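Local coordinates for protein DMSP lyase (Ruegeria pomeroyi, PDB 5CU1) that belongs to the cupin clan of small beta-barrel proteins and holds a ferric ion in its fold, at residues A31-P34 and A35-G38; A75-D78 and A79-A83; L68-T71 and A72-I76. All coordinates share one frame; numbering follows the deposited sequence.

Interaction 1 of 3, residues A31-P34 and A35-G38; sequences AREP and ALAG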
loop_
_atom_site.group_PDB
_atom_site.type_symbol
_atom_site.label_atom_id
_atom_site.label_comp_id
_atom_site.label_asym_id
_atom_site.label_seq_id
_atom_site.Cartn_x
_atom_site.Cartn_y
_atom_site.Cartn_z
ATOM N N ALA A 31 -4.973 3.224 -16.029
ATOM C CA ALA A 31 -5.677 3.196 -17.145
ATOM C C ALA A 31 -6.681 2.106 -17.400
ATOM O O ALA A 31 -7.675 2.452 -17.784
ATOM C CB ALA A 31 -4.928 3.638 -18.359
ATOM N N ARG A 32 -6.479 0.877 -17.100
ATOM C CA ARG A 32 -7.442 -0.160 -17.270
ATOM C C ARG A 32 -8.548 -0.340 -16.276
ATOM O O ARG A 32 -9.469 -1.037 -16.494
ATOM C CB ARG A 32 -6.817 -1.471 -17.474
ATOM C CG ARG A 32 -5.434 -1.538 -17.840
ATOM C CD ARG A 32 -5.012 -2.965 -18.173
ATOM N NE ARG A 32 -4.638 -3.673 -17.080
ATOM C CZ ARG A 32 -3.451 -3.797 -16.653
ATOM N NH1 ARG A 32 -2.441 -3.447 -17.208
ATOM N NH2 ARG A 32 -3.326 -4.474 -15.672
ATOM N N GLU A 33 -8.396 0.331 -15.187
ATOM C CA GLU A 33 -9.164 0.230 -14.039
ATOM C C GLU A 33 -9.888 1.452 -13.641
ATOM O O GLU A 33 -9.370 2.273 -13.151
ATOM C CB GLU A 33 -8.340 -0.312 -12.821
ATOM C CG GLU A 33 -7.765 -1.725 -12.868
ATOM C CD GLU A 33 -8.682 -2.831 -12.711
ATOM O OE1 GLU A 33 -9.624 -2.692 -12.321
ATOM O OE2 GLU A 33 -8.497 -3.809 -12.932
ATOM N N PRO A 34 -11.195 1.500 -13.808
ATOM C CA PRO A 34 -11.989 2.700 -13.563
ATOM C C PRO A 34 -12.007 3.307 -12.183
ATOM O O PRO A 34 -12.135 4.440 -12.029
ATOM C CB PRO A 34 -13.371 2.238 -13.986
ATOM C CG PRO A 34 -13.161 1.165 -14.799
ATOM C CD PRO A 34 -12.063 0.459 -14.368
ATOM N N ALA A 35 -11.846 2.493 -11.191
ATOM C CA ALA A 35 -11.840 2.908 -9.827
ATOM C C ALA A 35 -10.518 3.664 -9.536
ATOM O O ALA A 35 -10.553 4.509 -8.865
ATOM C CB ALA A 35 -12.161 1.849 -8.901
ATOM N N LEU A 36 -9.472 3.365 -10.181
ATOM C CA LEU A 36 -8.247 4.083 -10.136
ATOM C C LEU A 36 -8.213 5.405 -10.866
ATOM O O LEU A 36 -7.930 6.358 -10.365
ATOM C CB LEU A 36 -7.131 3.190 -10.422
ATOM C CG LEU A 36 -6.995 1.839 -9.811
ATOM C CD1 LEU A 36 -5.772 1.263 -10.251
ATOM C CD2 LEU A 36 -6.992 1.732 -8.361
ATOM N N ALA A 37 -8.593 5.330 -12.092
ATOM C CA ALA A 37 -8.724 6.391 -13.033
ATOM C C ALA A 37 -9.783 7.379 -12.685
ATOM O O ALA A 37 -9.577 8.450 -12.834
ATOM C CB ALA A 37 -8.873 5.852 -14.452
ATOM N N GLY A 38 -10.876 6.946 -12.121
ATOM C CA GLY A 38 -11.771 7.761 -11.387
ATOM C C GLY A 38 -11.378 8.498 -10.164
ATOM O O GLY A 38 -11.899 9.451 -9.919
HETATM O O HOH W 1 -11.703 -0.354 -11.236
#

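Interaction 2 of 3, residues A75-D78 and A79-A83; sequences AIRD and AFIAA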
loop_
_atom_site.group_PDB
_atom_site.type_symbol
_atom_site.label_atom_id
_atom_site.label_comp_id
_atom_site.label_asym_id
_atom_site.label_seq_id
_atom_site.Cartn_x
_atom_site.Cartn_y
_atom_site.Cartn_z
ATOM N N ALA A 75 1.572 -8.962 -13.185
ATOM C CA ALA A 75 2.695 -8.100 -13.573
ATOM C C ALA A 75 3.222 -7.106 -12.584
ATOM O O ALA A 75 4.296 -6.986 -12.421
ATOM C CB ALA A 75 2.436 -7.459 -14.880
ATOM N N ILE A 76 2.276 -6.425 -12.011
ATOM C CA ILE A 76 2.441 -5.356 -11.098
ATOM C C ILE A 76 2.818 -5.803 -9.802
ATOM O O ILE A 76 3.589 -5.273 -9.301
ATOM C CB ILE A 76 1.315 -4.266 -11.197
ATOM C CG1 ILE A 76 1.701 -3.038 -10.478
ATOM C CG2 ILE A 76 0.036 -4.757 -10.716
ATOM C CD1 ILE A 76 0.764 -1.947 -10.446
ATOM N N ARG A 77 2.206 -6.814 -9.361
ATOM C CA ARG A 77 2.613 -7.568 -8.321
ATOM C C ARG A 77 4.090 -7.962 -8.324
ATOM O O ARG A 77 4.660 -7.758 -7.432
ATOM C CB ARG A 77 1.739 -8.679 -8.185
ATOM C CG ARG A 77 2.001 -9.587 -7.038
ATOM C CD ARG A 77 2.576 -10.831 -7.452
ATOM N NE ARG A 77 1.744 -11.899 -7.715
ATOM C CZ ARG A 77 1.927 -12.970 -8.435
ATOM N NH1 ARG A 77 2.733 -13.358 -9.200
ATOM N NH2 ARG A 77 1.106 -13.704 -8.402
ATOM N N ASP A 78 4.577 -8.572 -9.361
ATOM C CA ASP A 78 5.924 -8.969 -9.607
ATOM C C ASP A 78 6.880 -7.835 -9.634
ATOM O O ASP A 78 7.803 -7.844 -9.035
ATOM C CB ASP A 78 6.078 -9.972 -10.729
ATOM C CG ASP A 78 5.248 -11.250 -10.548
ATOM O OD1 ASP A 78 4.962 -11.716 -9.624
ATOM O OD2 ASP A 78 4.875 -11.904 -11.356
ATOM N N ALA A 79 6.448 -6.809 -10.244
ATOM C CA ALA A 79 7.030 -5.557 -10.199
ATOM C C ALA A 79 7.146 -4.853 -8.881
ATOM O O ALA A 79 8.105 -4.577 -8.585
ATOM C CB ALA A 79 6.554 -4.771 -11.303
ATOM N N PHE A 80 6.169 -4.894 -8.051
ATOM C CA PHE A 80 6.202 -4.527 -6.699
ATOM C C PHE A 80 7.374 -5.289 -5.850
ATOM O O PHE A 80 8.042 -4.743 -5.121
ATOM C CB PHE A 80 4.787 -4.420 -6.038
ATOM C CG PHE A 80 4.035 -3.113 -6.170
ATOM C CD1 PHE A 80 4.588 -1.956 -5.834
ATOM C CD2 PHE A 80 2.723 -3.072 -6.708
ATOM C CE1 PHE A 80 3.903 -0.850 -6.005
ATOM C CE2 PHE A 80 2.067 -1.928 -6.838
ATOM C CZ PHE A 80 2.649 -0.828 -6.505
ATOM N N ILE A 81 7.449 -6.566 -6.000
ATOM C CA ILE A 81 8.431 -7.387 -5.587
ATOM C C ILE A 81 9.803 -7.116 -6.066
ATOM O O ILE A 81 10.572 -7.053 -5.328
ATOM C CB ILE A 81 8.016 -8.807 -5.698
ATOM C CG1 ILE A 81 6.859 -9.033 -4.904
ATOM C CG2 ILE A 81 9.010 -9.745 -5.254
ATOM C CD1 ILE A 81 6.207 -10.267 -5.133
ATOM N N ALA A 82 10.023 -7.020 -7.326
ATOM C CA ALA A 82 11.225 -6.606 -7.913
ATOM C C ALA A 82 11.869 -5.304 -7.496
ATOM O O ALA A 82 12.910 -5.323 -7.153
ATOM C CB ALA A 82 11.309 -6.929 -9.386
ATOM N N ALA A 83 11.116 -4.281 -7.258
ATOM C CA ALA A 83 11.583 -3.006 -6.749
ATOM C C ALA A 83 11.668 -2.865 -5.352
ATOM O O ALA A 83 12.169 -1.970 -4.977
ATOM C CB ALA A 83 10.717 -1.910 -7.317
#

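Interaction 3 of 3, residues L68-T71 and A72-I76; sequences LTTT and AYAAI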
loop_
_atom_site.group_PDB
_atom_site.type_symbol
_atom_site.label_atom_id
_atom_site.label_comp_id
_atom_site.label_asym_id
_atom_site.label_seq_id
_atom_site.Cartn_x
_atom_site.Cartn_y
_atom_site.Cartn_z
ATOM N N LEU A 68 0.415 -15.256 -2.602
ATOM C CA LEU A 68 -0.040 -14.000 -3.223
ATOM C C LEU A 68 -0.547 -14.198 -4.724
ATOM O O LEU A 68 -0.023 -13.753 -5.586
ATOM C CB LEU A 68 1.045 -12.958 -3.130
ATOM C CG LEU A 68 1.433 -12.218 -1.961
ATOM C CD1 LEU A 68 2.711 -11.596 -2.129
ATOM C CD2 LEU A 68 0.417 -11.371 -1.405
ATOM N N THR A 69 -1.533 -15.027 -4.828
ATOM C CA THR A 69 -2.604 -15.332 -5.803
ATOM C C THR A 69 -3.343 -14.231 -6.527
ATOM O O THR A 69 -3.811 -13.415 -5.938
ATOM C CB THR A 69 -3.509 -16.372 -5.095
ATOM O OG1 THR A 69 -2.960 -17.657 -5.159
ATOM C CG2 THR A 69 -4.680 -16.522 -5.539
ATOM N N THR A 70 -3.370 -14.273 -7.781
ATOM C CA THR A 70 -4.119 -13.342 -8.565
ATOM C C THR A 70 -4.982 -13.880 -9.773
ATOM O O THR A 70 -4.858 -14.947 -10.238
ATOM C CB THR A 70 -3.317 -12.230 -9.326
ATOM O OG1 THR A 70 -2.000 -12.486 -9.518
ATOM C CG2 THR A 70 -3.479 -11.077 -8.876
ATOM N N THR A 71 -5.742 -12.954 -10.330
ATOM C CA THR A 71 -6.467 -13.023 -11.577
ATOM C C THR A 71 -5.747 -12.332 -12.661
ATOM O O THR A 71 -5.118 -12.889 -13.365
ATOM C CB THR A 71 -7.791 -12.471 -11.287
ATOM O OG1 THR A 71 -7.649 -11.311 -10.583
ATOM C CG2 THR A 71 -8.431 -13.368 -10.436
ATOM N N ALA A 72 -5.805 -11.069 -12.663
ATOM C CA ALA A 72 -5.359 -10.229 -13.674
ATOM C C ALA A 72 -4.190 -9.325 -13.462
ATOM O O ALA A 72 -3.990 -8.638 -14.283
ATOM C CB ALA A 72 -6.553 -9.440 -14.038
ATOM N N TYR A 73 -3.434 -9.439 -12.397
ATOM C CA TYR A 73 -2.577 -8.479 -11.747
ATOM C C TYR A 73 -1.193 -8.975 -11.327
ATOM O O TYR A 73 -0.540 -8.353 -10.697
ATOM C CB TYR A 73 -3.312 -7.805 -10.525
ATOM C CG TYR A 73 -4.701 -7.268 -10.780
ATOM C CD1 TYR A 73 -4.876 -6.215 -11.560
ATOM C CD2 TYR A 73 -5.816 -7.913 -10.350
ATOM C CE1 TYR A 73 -6.090 -5.795 -11.870
ATOM C CE2 TYR A 73 -7.023 -7.474 -10.619
ATOM C CZ TYR A 73 -7.155 -6.376 -11.357
ATOM O OH TYR A 73 -8.211 -5.915 -11.700
ATOM N N ALA A 74 -0.719 -10.033 -11.901
ATOM C CA ALA A 74 0.609 -10.569 -11.786
ATOM C C ALA A 74 1.690 -9.775 -12.183
ATOM O O ALA A 74 2.623 -9.743 -11.556
ATOM C CB ALA A 74 0.723 -11.919 -12.344
ATOM N N ALA A 75 1.572 -8.962 -13.185
ATOM C CA ALA A 75 2.695 -8.100 -13.573
ATOM C C ALA A 75 3.222 -7.106 -12.584
ATOM O O ALA A 75 4.296 -6.986 -12.421
ATOM C CB ALA A 75 2.436 -7.459 -14.880
ATOM N N ILE A 76 2.276 -6.425 -12.011
ATOM C CA ILE A 76 2.441 -5.356 -11.098
ATOM C C ILE A 76 2.818 -5.803 -9.802
ATOM O O ILE A 76 3.589 -5.273 -9.301
ATOM C CB ILE A 76 1.315 -4.266 -11.197
ATOM C CG1 ILE A 76 1.701 -3.038 -10.478
ATOM C CG2 ILE A 76 0.036 -4.757 -10.716
ATOM C CD1 ILE A 76 0.764 -1.947 -10.446
#

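Interaction 1 of 3, residues A31-P34 and A35-G38
Gly-38 N donates to Pro-34 O in the strongest hydrogen bond here, 2.8 Å long and fairly straight at 156°, an i to i+4 bond in the first turn of helix 34-39. One residue earlier, Glu-33 O receives two weak bonds, from Leu-36 N at 3.2 Å and from Ala-37 N at 3.3 Å; the second is long but almost perfectly straight, the first clearly bent. Glu-33 thus holds the N-cap position, and its carbonyl serves the first turn. Pro-34 follows as the first helical residue, a place that suits proline because its ring nitrogen has no hydrogen to give.

Ala-35 N, in the same turn, is met by a water that accepts a hydrogen bond from it at 2.9 Å and donates weakly to Glu-33 OE1, a tenuous link through one water from the carboxylate to the helix start. The other carboxylate oxygen, OE2, is hydrogen-bonded to Tyr-73 OH, outside the two segments. A bend at chi2 (-74°) folds the Glu-33 chain so that its carboxylate leads away from the helix, while CB stays behind to pack.

Around this polar start the packing is light. Glu-33 CB lies 3.9 Å from Leu-36 CG, with CD1 of the same leucine at a similar distance, and Ala-37 CB sits 3.8 Å from Glu-33 O.

The whole forms a tight corner at the surface, where helix 17-32 ends and the short helix 34-39 sets off. Leu-36 is its buried residue, packed against Leu-29 and His-30 of helix 17-32 and Phe-148 of strand 144-150, while Ala-35 touches Ile-146 of that same strand.

Interaction 2 of 3, residues A75-D78 and A79-A83
Ala-79, Phe-80 and Ala-82 send their backbone N-H groups back four residues to Ala-75, Ile-76 and Asp-78, an ordinary alpha-helical run in which the fourth such bond, Ile-81 N to Arg-77 O, is weak at 3.4 Å.

On the buried side, Ile-76 and Phe-80 lie side by side and point the same way. Ile-76 carries CG1 anti to its own nitrogen (chi1 -166°), and the extended chain runs beside the ring: CG1 is 3.8 Å from Phe-80 CE2, and CD1 touches that same ring carbon. Near the root of the ring, Phe-80 CD2 comes to 3.5 Å from Ile-76 O, the carbonyl that also accepts the Phe-80 N-H.

This i, i+4 pair forms part of the apolar face of helix 74-83, which packs against the cupin beta sheet and helix 17-32. Phe-80 reaches Leu-150, Met-190 and Leu-192 on the strands and Leu-22 on the helix; Ile-76 meets Leu-150 and Leu-29.

A different side of the helix carries charge. Arg-77 NH1 forms a salt bridge with Asp-78 OD1 at 2.8 Å, nearly straight at 173°; the oxygen lies in the guanidinium plane, while NH1 comes from the syn side, somewhat out of the carboxylate plane, with a weaker branch to OD2. Arg-77 NH2 also makes a weak hydrogen bond to Leu-68 O. Ile-81 lays CG1 and CD1 over Arg-77 O, the nearer contact being CG1 at 3.6 Å, and its side chain touches Met-62 and Glu-63 of helix 57-64.

Interaction 3 of 3, residues L68-T71 and A72-I76
Thr-70 is the first residue of 68-71 to meet the segment beyond it, and its two branches do different work. The methyl CG2 lies 3.7 Å from Tyr-73 CB and comes to the edge of the aromatic ring, near its plane, the two side chains crossing at about a right angle. The hydroxyl OG1 lies beside the start of the helix, 3.7 Å from Ala-74 N and 4.0 Å from Ala-74 CB.

At Thr-71 the hydroxyl, rather than the methyl, is the branch turned inward. Chi1 of 47° sets OG1 between the backbone nitrogen and the carbonyl carbon, which brings it to 2.8 Å from Ala-72 N and 3.9 Å from Tyr-73 CD2, alongside the tyrosine.

The chain is here turning out of a loop into helix 74-83, with Tyr-73 at the N-cap position. Ala-72 CB stands 3.9 Å above the Tyr-73 ring, over its centre, so alanine methyl and threonine methyl meet the same tyrosine at a face and at an edge.

Beyond these two segments the buried ring of Tyr-73, whose OH has Glu-33 as partner, packs edge-to-face with Phe-148 of strand 144-150 and touches Leu-29 of helix 17-32.

How the interactions relate
Interactions 1 and 3 are surface contacts where a helix begins, each with an N-cap residue, Glu-33 and Tyr-73, whose side chains probably share a hydrogen bond, so the two helix starts meet although the centres of the contacts are about 17 Å apart. Interaction 2 is more buried and lies within helix 74-83, sharing Ala-75 and Ile-76 with interaction 3. Chemistry follows place: water and backbone bonds at 31-38, one threonine methyl, one threonine hydroxyl and an alanine methyl about the Tyr-73 ring at 68-76, and regular helical bonds with an apolar face and a charged pair at 75-83. All three contacts reach helix 17-32, and Leu-29 touches a residue of each.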